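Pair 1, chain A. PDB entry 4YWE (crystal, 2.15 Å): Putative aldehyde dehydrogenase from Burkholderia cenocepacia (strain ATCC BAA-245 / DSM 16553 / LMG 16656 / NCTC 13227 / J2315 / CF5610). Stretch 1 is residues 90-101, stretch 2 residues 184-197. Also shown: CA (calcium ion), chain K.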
# COMPACT_ATOMS: atom_id res chain seq x y z
N GLU A 90 -4.67 -30.13 22.26
CA GLU A 90 -4.23 -31.41 22.82
C GLU A 90 -4.68 -32.57 21.94
O GLU A 90 -3.91 -33.51 21.70
CB GLU A 90 -4.76 -31.59 24.24
CG GLU A 90 -4.20 -30.59 25.24
CD GLU A 90 -2.69 -30.66 25.34
OE1 GLU A 90 -2.04 -29.59 25.34
OE2 GLU A 90 -2.14 -31.78 25.42
N GLU A 91 -5.92 -32.50 21.46
CA GLU A 91 -6.48 -33.53 20.59
C GLU A 91 -5.75 -33.60 19.25
O GLU A 91 -5.40 -34.68 18.78
CB GLU A 91 -7.97 -33.28 20.38
CG GLU A 91 -8.63 -34.17 19.34
CD GLU A 91 -10.09 -33.83 19.13
OE1 GLU A 91 -10.61 -32.97 19.87
OE2 GLU A 91 -10.72 -34.41 18.23
N LEU A 92 -5.54 -32.44 18.64
CA LEU A 92 -4.87 -32.38 17.34
C LEU A 92 -3.40 -32.75 17.44
O LEU A 92 -2.84 -33.36 16.53
CB LEU A 92 -5.02 -30.98 16.73
CG LEU A 92 -6.43 -30.59 16.28
CD1 LEU A 92 -6.47 -29.12 15.87
CD2 LEU A 92 -6.89 -31.47 15.13
N ALA A 93 -2.77 -32.39 18.56
CA ALA A 93 -1.36 -32.70 18.77
C ALA A 93 -1.15 -34.20 18.91
O ALA A 93 -0.15 -34.74 18.42
CB ALA A 93 -0.84 -31.98 20.00
N ALA A 94 -2.08 -34.88 19.57
CA ALA A 94 -1.99 -36.32 19.75
C ALA A 94 -2.10 -37.05 18.41
O ALA A 94 -1.38 -38.01 18.15
CB ALA A 94 -3.07 -36.81 20.71
N ILE A 95 -3.01 -36.57 17.56
CA ILE A 95 -3.22 -37.16 16.25
C ILE A 95 -2.03 -36.89 15.34
O ILE A 95 -1.52 -37.80 14.67
CB ILE A 95 -4.52 -36.64 15.61
CG1 ILE A 95 -5.73 -37.10 16.42
CG2 ILE A 95 -4.63 -37.11 14.17
CD1 ILE A 95 -7.05 -36.57 15.90
N GLU A 96 -1.57 -35.64 15.32
CA GLU A 96 -0.46 -35.24 14.47
C GLU A 96 0.82 -35.98 14.82
O GLU A 96 1.51 -36.49 13.94
CB GLU A 96 -0.24 -33.73 14.57
CG GLU A 96 0.79 -33.17 13.60
CD GLU A 96 0.21 -32.89 12.23
OE1 GLU A 96 -0.40 -33.80 11.64
OE2 GLU A 96 0.38 -31.75 11.74
N ALA A 97 1.13 -36.04 16.12
CA ALA A 97 2.34 -36.69 16.60
C ALA A 97 2.34 -38.18 16.29
O ALA A 97 3.38 -38.76 15.98
CB ALA A 97 2.51 -36.46 18.09
N ARG A 98 1.17 -38.80 16.40
CA ARG A 98 1.03 -40.24 16.16
C ARG A 98 1.19 -40.57 14.68
O ARG A 98 1.65 -41.65 14.32
CB ARG A 98 -0.33 -40.72 16.67
CG ARG A 98 -0.54 -42.22 16.62
CD ARG A 98 -1.90 -42.60 17.18
NE ARG A 98 -2.10 -44.04 17.24
CZ ARG A 98 -3.25 -44.62 17.57
NH1 ARG A 98 -4.31 -43.88 17.87
NH2 ARG A 98 -3.34 -45.94 17.60
N ASP A 99 0.81 -39.61 13.83
CA ASP A 99 0.76 -39.83 12.39
C ASP A 99 2.06 -39.42 11.70
O ASP A 99 2.49 -40.06 10.75
CB ASP A 99 -0.43 -39.06 11.80
CG ASP A 99 -0.81 -39.54 10.42
OD1 ASP A 99 -0.29 -40.59 9.98
OD2 ASP A 99 -1.64 -38.87 9.77
N THR A 100 2.67 -38.35 12.18
CA THR A 100 3.89 -37.83 11.57
C THR A 100 5.14 -38.33 12.28
O THR A 100 6.20 -38.48 11.67
CB THR A 100 3.92 -36.29 11.58
OG1 THR A 100 4.08 -35.82 12.93
CG2 THR A 100 2.64 -35.73 10.99
N GLY A 101 5.02 -38.59 13.58
CA GLY A 101 6.13 -39.12 14.36
C GLY A 101 6.86 -38.09 15.21
O GLY A 101 7.73 -38.45 16.01
N GLU A 184 -0.42 -38.94 1.85
CA GLU A 184 -0.83 -40.28 2.23
C GLU A 184 -0.06 -40.80 3.44
O GLU A 184 -0.50 -41.73 4.11
CB GLU A 184 -0.65 -41.24 1.05
CG GLU A 184 0.75 -41.26 0.44
CD GLU A 184 0.93 -40.23 -0.66
OE1 GLU A 184 0.48 -39.08 -0.49
OE2 GLU A 184 1.52 -40.58 -1.70
N ASP A 185 1.09 -40.20 3.71
CA ASP A 185 1.93 -40.64 4.82
C ASP A 185 1.50 -40.01 6.14
O ASP A 185 1.81 -40.53 7.21
CB ASP A 185 3.40 -40.33 4.53
CG ASP A 185 4.01 -41.29 3.53
OD1 ASP A 185 3.96 -42.52 3.77
OD2 ASP A 185 4.53 -40.83 2.49
N ALA A 186 0.78 -38.89 6.06
CA ALA A 186 0.25 -38.23 7.25
C ALA A 186 -0.80 -37.18 6.87
O ALA A 186 -0.48 -36.18 6.24
CB ALA A 186 1.37 -37.58 8.06
N CYS A 187 -2.05 -37.42 7.26
CA CYS A 187 -3.13 -36.50 6.93
C CYS A 187 -4.33 -36.59 7.87
O CYS A 187 -5.36 -35.96 7.63
CB CYS A 187 -3.60 -36.73 5.49
SG CYS A 187 -4.30 -38.37 5.18
N LEU A 188 -4.19 -37.36 8.95
CA LEU A 188 -5.31 -37.57 9.86
C LEU A 188 -5.68 -36.29 10.62
O LEU A 188 -6.84 -36.09 10.97
CB LEU A 188 -4.99 -38.69 10.86
CG LEU A 188 -5.10 -40.11 10.31
CD1 LEU A 188 -4.97 -41.13 11.44
CD2 LEU A 188 -6.41 -40.30 9.57
N SER A 189 -4.69 -35.44 10.88
CA SER A 189 -4.94 -34.20 11.59
C SER A 189 -5.81 -33.26 10.76
O SER A 189 -6.73 -32.63 11.28
CB SER A 189 -3.62 -33.51 11.96
OG SER A 189 -2.92 -33.10 10.79
N VAL A 190 -5.52 -33.20 9.46
CA VAL A 190 -6.24 -32.33 8.54
C VAL A 190 -7.73 -32.68 8.48
O VAL A 190 -8.58 -31.79 8.43
CB VAL A 190 -5.61 -32.40 7.13
CG1 VAL A 190 -6.54 -31.79 6.09
CG2 VAL A 190 -4.26 -31.70 7.12
N LEU A 191 -8.03 -33.98 8.50
CA LEU A 191 -9.41 -34.45 8.48
C LEU A 191 -10.19 -33.94 9.69
O LEU A 191 -11.37 -33.59 9.58
CB LEU A 191 -9.45 -35.98 8.44
CG LEU A 191 -8.78 -36.64 7.24
CD1 LEU A 191 -8.72 -38.15 7.41
CD2 LEU A 191 -9.50 -36.28 5.95
N ARG A 192 -9.54 -33.90 10.85
CA ARG A 192 -10.18 -33.44 12.07
C ARG A 192 -10.39 -31.93 12.04
O ARG A 192 -11.36 -31.41 12.59
CB ARG A 192 -9.34 -33.83 13.29
CG ARG A 192 -9.98 -33.48 14.63
CD ARG A 192 -11.33 -34.16 14.78
NE ARG A 192 -11.96 -33.83 16.06
CZ ARG A 192 -12.86 -32.86 16.21
NH1 ARG A 192 -13.24 -32.13 15.17
NH2 ARG A 192 -13.39 -32.63 17.41
N VAL A 193 -9.47 -31.22 11.38
CA VAL A 193 -9.56 -29.77 11.25
C VAL A 193 -10.78 -29.40 10.42
O VAL A 193 -11.45 -28.40 10.69
CB VAL A 193 -8.27 -29.20 10.64
CG1 VAL A 193 -8.42 -27.71 10.36
CG2 VAL A 193 -7.09 -29.45 11.56
N ALA A 194 -11.07 -30.22 9.41
CA ALA A 194 -12.22 -29.99 8.54
C ALA A 194 -13.52 -30.03 9.33
O ALA A 194 -14.45 -29.27 9.05
CB ALA A 194 -12.25 -31.03 7.42
N GLU A 195 -13.59 -30.91 10.32
CA GLU A 195 -14.76 -31.00 11.19
C GLU A 195 -14.92 -29.73 12.01
O GLU A 195 -16.02 -29.23 12.19
CB GLU A 195 -14.66 -32.21 12.12
CG GLU A 195 -14.96 -33.54 11.45
CD GLU A 195 -15.08 -34.67 12.44
OE1 GLU A 195 -14.86 -34.43 13.65
OE2 GLU A 195 -15.38 -35.81 12.02
N LEU A 196 -13.80 -29.22 12.52
CA LEU A 196 -13.79 -27.98 13.29
C LEU A 196 -14.28 -26.82 12.44
O LEU A 196 -14.98 -25.93 12.93
CB LEU A 196 -12.39 -27.70 13.84
CG LEU A 196 -11.92 -28.64 14.95
CD1 LEU A 196 -10.52 -28.26 15.42
CD2 LEU A 196 -12.90 -28.62 16.11
N ALA A 197 -13.91 -26.83 11.16
CA ALA A 197 -14.34 -25.81 10.22
C ALA A 197 -15.85 -25.84 10.05
O ALA A 197 -16.51 -24.80 10.02
CB ALA A 197 -13.64 -25.99 8.88
CA CA K . 1.67 -41.95 9.36
O HOH W 1 -2.21 -36.36 10.90
O HOH W 2 3.98 -42.47 8.86
O HOH W 3 1.02 -43.35 7.34

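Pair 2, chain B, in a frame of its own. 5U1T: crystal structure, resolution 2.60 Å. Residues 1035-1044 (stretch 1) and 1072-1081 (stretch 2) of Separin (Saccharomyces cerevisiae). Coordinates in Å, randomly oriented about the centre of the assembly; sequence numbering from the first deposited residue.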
# COMPACT_ATOMS: atom_id res chain seq x y z
N ASP B 1035 19.04 -13.86 -14.69
CA ASP B 1035 19.80 -12.83 -14.00
C ASP B 1035 21.26 -13.04 -14.37
O ASP B 1035 21.66 -14.16 -14.68
CB ASP B 1035 19.62 -12.92 -12.51
CG ASP B 1035 19.90 -14.29 -11.99
OD1 ASP B 1035 18.99 -15.15 -12.10
OD2 ASP B 1035 21.04 -14.52 -11.50
N ASN B 1036 22.05 -11.97 -14.33
CA ASN B 1036 23.42 -12.04 -14.78
C ASN B 1036 24.24 -13.15 -14.13
O ASN B 1036 25.02 -13.82 -14.81
CB ASN B 1036 24.12 -10.71 -14.58
CG ASN B 1036 25.28 -10.51 -15.55
OD1 ASN B 1036 25.08 -10.44 -16.76
ND2 ASN B 1036 26.50 -10.44 -15.01
N HIS B 1037 24.05 -13.37 -12.83
CA HIS B 1037 24.84 -14.38 -12.15
C HIS B 1037 24.47 -15.80 -12.63
O HIS B 1037 25.29 -16.71 -12.61
CB HIS B 1037 24.68 -14.27 -10.64
CG HIS B 1037 25.34 -15.37 -9.88
ND1 HIS B 1037 26.69 -15.39 -9.59
CD2 HIS B 1037 24.83 -16.51 -9.35
CE1 HIS B 1037 26.98 -16.49 -8.92
NE2 HIS B 1037 25.87 -17.18 -8.75
N GLU B 1038 23.22 -15.97 -13.07
CA GLU B 1038 22.78 -17.24 -13.63
C GLU B 1038 23.28 -17.39 -15.07
O GLU B 1038 23.59 -18.50 -15.52
CB GLU B 1038 21.25 -17.36 -13.58
CG GLU B 1038 20.73 -18.72 -14.07
CD GLU B 1038 21.25 -19.89 -13.23
OE1 GLU B 1038 21.58 -19.68 -12.04
OE2 GLU B 1038 21.35 -21.03 -13.75
N LEU B 1039 23.34 -16.27 -15.80
CA LEU B 1039 23.84 -16.28 -17.17
C LEU B 1039 25.30 -16.69 -17.15
O LEU B 1039 25.79 -17.29 -18.08
CB LEU B 1039 23.68 -14.90 -17.83
CG LEU B 1039 24.20 -14.78 -19.26
CD1 LEU B 1039 23.43 -15.67 -20.22
CD2 LEU B 1039 24.19 -13.32 -19.73
N SER B 1040 25.97 -16.36 -16.06
CA SER B 1040 27.36 -16.68 -15.86
C SER B 1040 27.56 -18.19 -15.67
O SER B 1040 28.39 -18.82 -16.35
CB SER B 1040 27.87 -15.89 -14.67
OG SER B 1040 29.08 -16.41 -14.15
N LYS B 1041 26.78 -18.76 -14.76
CA LYS B 1041 26.82 -20.18 -14.45
C LYS B 1041 26.34 -21.05 -15.62
O LYS B 1041 26.88 -22.13 -15.85
CB LYS B 1041 25.97 -20.46 -13.22
CG LYS B 1041 26.50 -19.78 -11.98
CD LYS B 1041 25.93 -20.38 -10.72
CE LYS B 1041 24.43 -20.63 -10.87
NZ LYS B 1041 23.96 -21.72 -9.94
N ILE B 1042 25.36 -20.58 -16.35
CA ILE B 1042 24.89 -21.32 -17.49
C ILE B 1042 25.94 -21.32 -18.59
O ILE B 1042 26.06 -22.25 -19.33
CB ILE B 1042 23.58 -20.72 -18.02
CG1 ILE B 1042 22.46 -21.04 -17.06
CG2 ILE B 1042 23.20 -21.32 -19.35
CD1 ILE B 1042 22.28 -22.51 -16.85
N SER B 1043 26.71 -20.26 -18.67
CA SER B 1043 27.74 -20.17 -19.66
C SER B 1043 28.85 -21.11 -19.34
O SER B 1043 29.36 -21.77 -20.20
CB SER B 1043 28.26 -18.75 -19.75
OG SER B 1043 29.23 -18.51 -18.77
N SER B 1044 29.23 -21.18 -18.08
CA SER B 1044 30.33 -22.03 -17.68
C SER B 1044 29.97 -23.49 -17.74
O SER B 1044 30.77 -24.34 -18.00
CB SER B 1044 30.83 -21.63 -16.31
OG SER B 1044 29.76 -21.39 -15.45
N LEU B 1072 29.00 -16.63 -25.83
CA LEU B 1072 28.11 -16.88 -24.69
C LEU B 1072 28.80 -16.49 -23.38
O LEU B 1072 28.17 -15.91 -22.49
CB LEU B 1072 27.67 -18.35 -24.63
CG LEU B 1072 26.46 -18.85 -23.82
CD1 LEU B 1072 26.46 -20.37 -23.75
CD2 LEU B 1072 26.36 -18.31 -22.42
N THR B 1073 30.08 -16.81 -23.25
CA THR B 1073 30.81 -16.54 -22.01
C THR B 1073 31.13 -15.05 -21.90
O THR B 1073 31.53 -14.57 -20.85
CB THR B 1073 32.12 -17.35 -21.92
OG1 THR B 1073 32.83 -17.19 -23.15
CG2 THR B 1073 31.86 -18.82 -21.75
N ASP B 1074 30.96 -14.34 -23.01
CA ASP B 1074 31.22 -12.91 -23.05
C ASP B 1074 29.98 -12.08 -22.66
O ASP B 1074 30.11 -10.98 -22.10
CB ASP B 1074 31.69 -12.50 -24.44
CG ASP B 1074 32.28 -11.12 -24.47
OD1 ASP B 1074 33.12 -10.83 -23.58
OD2 ASP B 1074 31.91 -10.32 -25.36
N LEU B 1075 28.79 -12.61 -22.96
CA LEU B 1075 27.52 -12.02 -22.56
C LEU B 1075 27.52 -11.53 -21.10
O LEU B 1075 27.30 -10.35 -20.86
CB LEU B 1075 26.38 -13.01 -22.77
CG LEU B 1075 25.39 -12.65 -23.87
CD1 LEU B 1075 24.04 -13.30 -23.60
CD2 LEU B 1075 25.25 -11.14 -24.03
N PRO B 1076 27.80 -12.42 -20.13
CA PRO B 1076 27.72 -11.93 -18.75
C PRO B 1076 28.82 -10.94 -18.39
O PRO B 1076 28.77 -10.37 -17.31
CB PRO B 1076 27.89 -13.20 -17.92
CG PRO B 1076 27.89 -14.33 -18.90
CD PRO B 1076 28.37 -13.77 -20.17
N ARG B 1077 29.82 -10.77 -19.25
CA ARG B 1077 30.83 -9.75 -19.02
C ARG B 1077 30.32 -8.40 -19.51
O ARG B 1077 30.59 -7.36 -18.92
CB ARG B 1077 32.14 -10.12 -19.72
CG ARG B 1077 32.93 -11.23 -19.03
CD ARG B 1077 34.31 -11.39 -19.61
NE ARG B 1077 34.31 -11.84 -21.00
CZ ARG B 1077 34.79 -13.02 -21.41
NH1 ARG B 1077 35.29 -13.88 -20.52
NH2 ARG B 1077 34.77 -13.34 -22.70
N HIS B 1078 29.56 -8.44 -20.60
CA HIS B 1078 29.08 -7.27 -21.31
C HIS B 1078 27.78 -6.67 -20.71
O HIS B 1078 27.67 -5.45 -20.54
CB HIS B 1078 28.89 -7.66 -22.78
CG HIS B 1078 28.20 -6.62 -23.60
ND1 HIS B 1078 28.78 -5.41 -23.91
CD2 HIS B 1078 26.98 -6.62 -24.19
CE1 HIS B 1078 27.95 -4.70 -24.65
NE2 HIS B 1078 26.85 -5.41 -24.84
N MET B 1079 26.81 -7.54 -20.41
CA MET B 1079 25.49 -7.14 -19.94
C MET B 1079 25.49 -6.21 -18.71
O MET B 1079 24.76 -5.25 -18.69
CB MET B 1079 24.64 -8.38 -19.65
CG MET B 1079 24.21 -9.16 -20.88
SD MET B 1079 23.56 -8.14 -22.23
CE MET B 1079 21.79 -8.17 -21.95
N PRO B 1080 26.31 -6.50 -17.69
CA PRO B 1080 26.29 -5.52 -16.60
C PRO B 1080 26.79 -4.14 -17.02
O PRO B 1080 26.27 -3.14 -16.55
CB PRO B 1080 27.23 -6.12 -15.56
CG PRO B 1080 27.36 -7.55 -15.93
CD PRO B 1080 27.21 -7.62 -17.39
N LEU B 1081 27.80 -4.08 -17.87
CA LEU B 1081 28.38 -2.79 -18.24
C LEU B 1081 27.42 -1.97 -19.09
O LEU B 1081 27.29 -0.77 -18.92
CB LEU B 1081 29.72 -2.98 -18.97
CG LEU B 1081 30.79 -3.68 -18.13
CD1 LEU B 1081 31.97 -4.20 -19.00
CD2 LEU B 1081 31.31 -2.77 -17.03

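In both pairs two helices of one chain pack side by side and run nearly antiparallel, with an angle of 155° between their N-to-C directions in pair 1 and 166° in pair 2. Their axes approach to 8.9 Å and 9.1 Å, and 14 central residues superpose with an RMSD of 0.9 Å. The register is the same: Glu96(A) matches Ser1040(B) and Ser189(A) matches Pro1076(B), and these partners face each other with CA atoms 5.4 Å apart in Glu96(A) and Ser189(A) and 5.6 Å apart in Ser1040(B) and Pro1076(B). One turn on, Asp99(A) lies opposite Ala186(A) as Ser1043(B) lies opposite Thr1073(B).

At the central position the two pairs differ in chemistry. In pair 1 the small Ser189(A) donates a hydrogen bond from OG to OE1 of Glu96(A), at 2.8 Å, the carboxylate being brought within reach by a side chain that starts out sideways. A water adds to this bridge: it donates to Glu96(A) OE1 and Asp99(A) OD2 and accepts from Ser189(A) N. In pair 2 the ring of Pro1076(B) fills the space instead, sitting as a knob among Asn1036(B), Leu1039(B), Ser1040(B) and Ser1043(B). Its CG lies 3.7 Å from CG of Leu1039(B) and 3.9 Å from CA of Ser1040(B), so here the helices meet through van der Waals packing.

The knob in pair 1 comes from the other helix. Leu92(A) inserts among Ser189(A), Arg192(A), Val193(A) and Leu196(A), its CD2 3.7 Å from CG of Arg192(A). The matching Asn1036(B) is polar, and its ND2 donates to the carbonyl O of Pro1076(B) at 3.2 Å, a nearly straight bond. A side chain thus ties to the backbone of the opposing helix where pair 1 has an apolar plug.

Ile95(A) and Leu1039(B) are the most alike in role. Both point toward the other helix and make apolar contact with the matched leucines, CG2 of Ile95(A) lying 3.7 Å from CB of Leu188(A) and CD2 of Leu1039(B) 3.8 Å from CB of Leu1075(B). Leu1039(B) also reaches Met1079(B), as CD1 of Ile95(A) comes within 4.4 Å of CB of the matching Arg192(A); Arg192(A) forms a salt bridge as well, its NE 2.6 Å from OE2 of Glu91(A).

The sharpest contrast lies at Asp99(A) and Ser1043(B). OD2 of Asp99(A) accepts from N of Cys187(A) at 2.9 Å and from N of Leu188(A) at 3.1 Å, holding the start of the second helix, while Asp99(A) O and OD1 bind the calcium ion, each at 2.5 Å. The O of Asp185(A) also binds the calcium, at 2.6 Å, so the metal joins the two stretches. Ser1043(B) turns its hydroxyl back to its own helix, OG donating to O of Ser1040(B) at 2.6 Å, and its CB packs 3.3 Å from CD2 of Leu1072(B). Both pairs thus pack apolar side chains between the helices; pair 1 adds a salt bridge, direct hydrogen bonds, a calcium ion and a bridging water, while pair 2 adds one side-chain-to-backbone hydrogen bond.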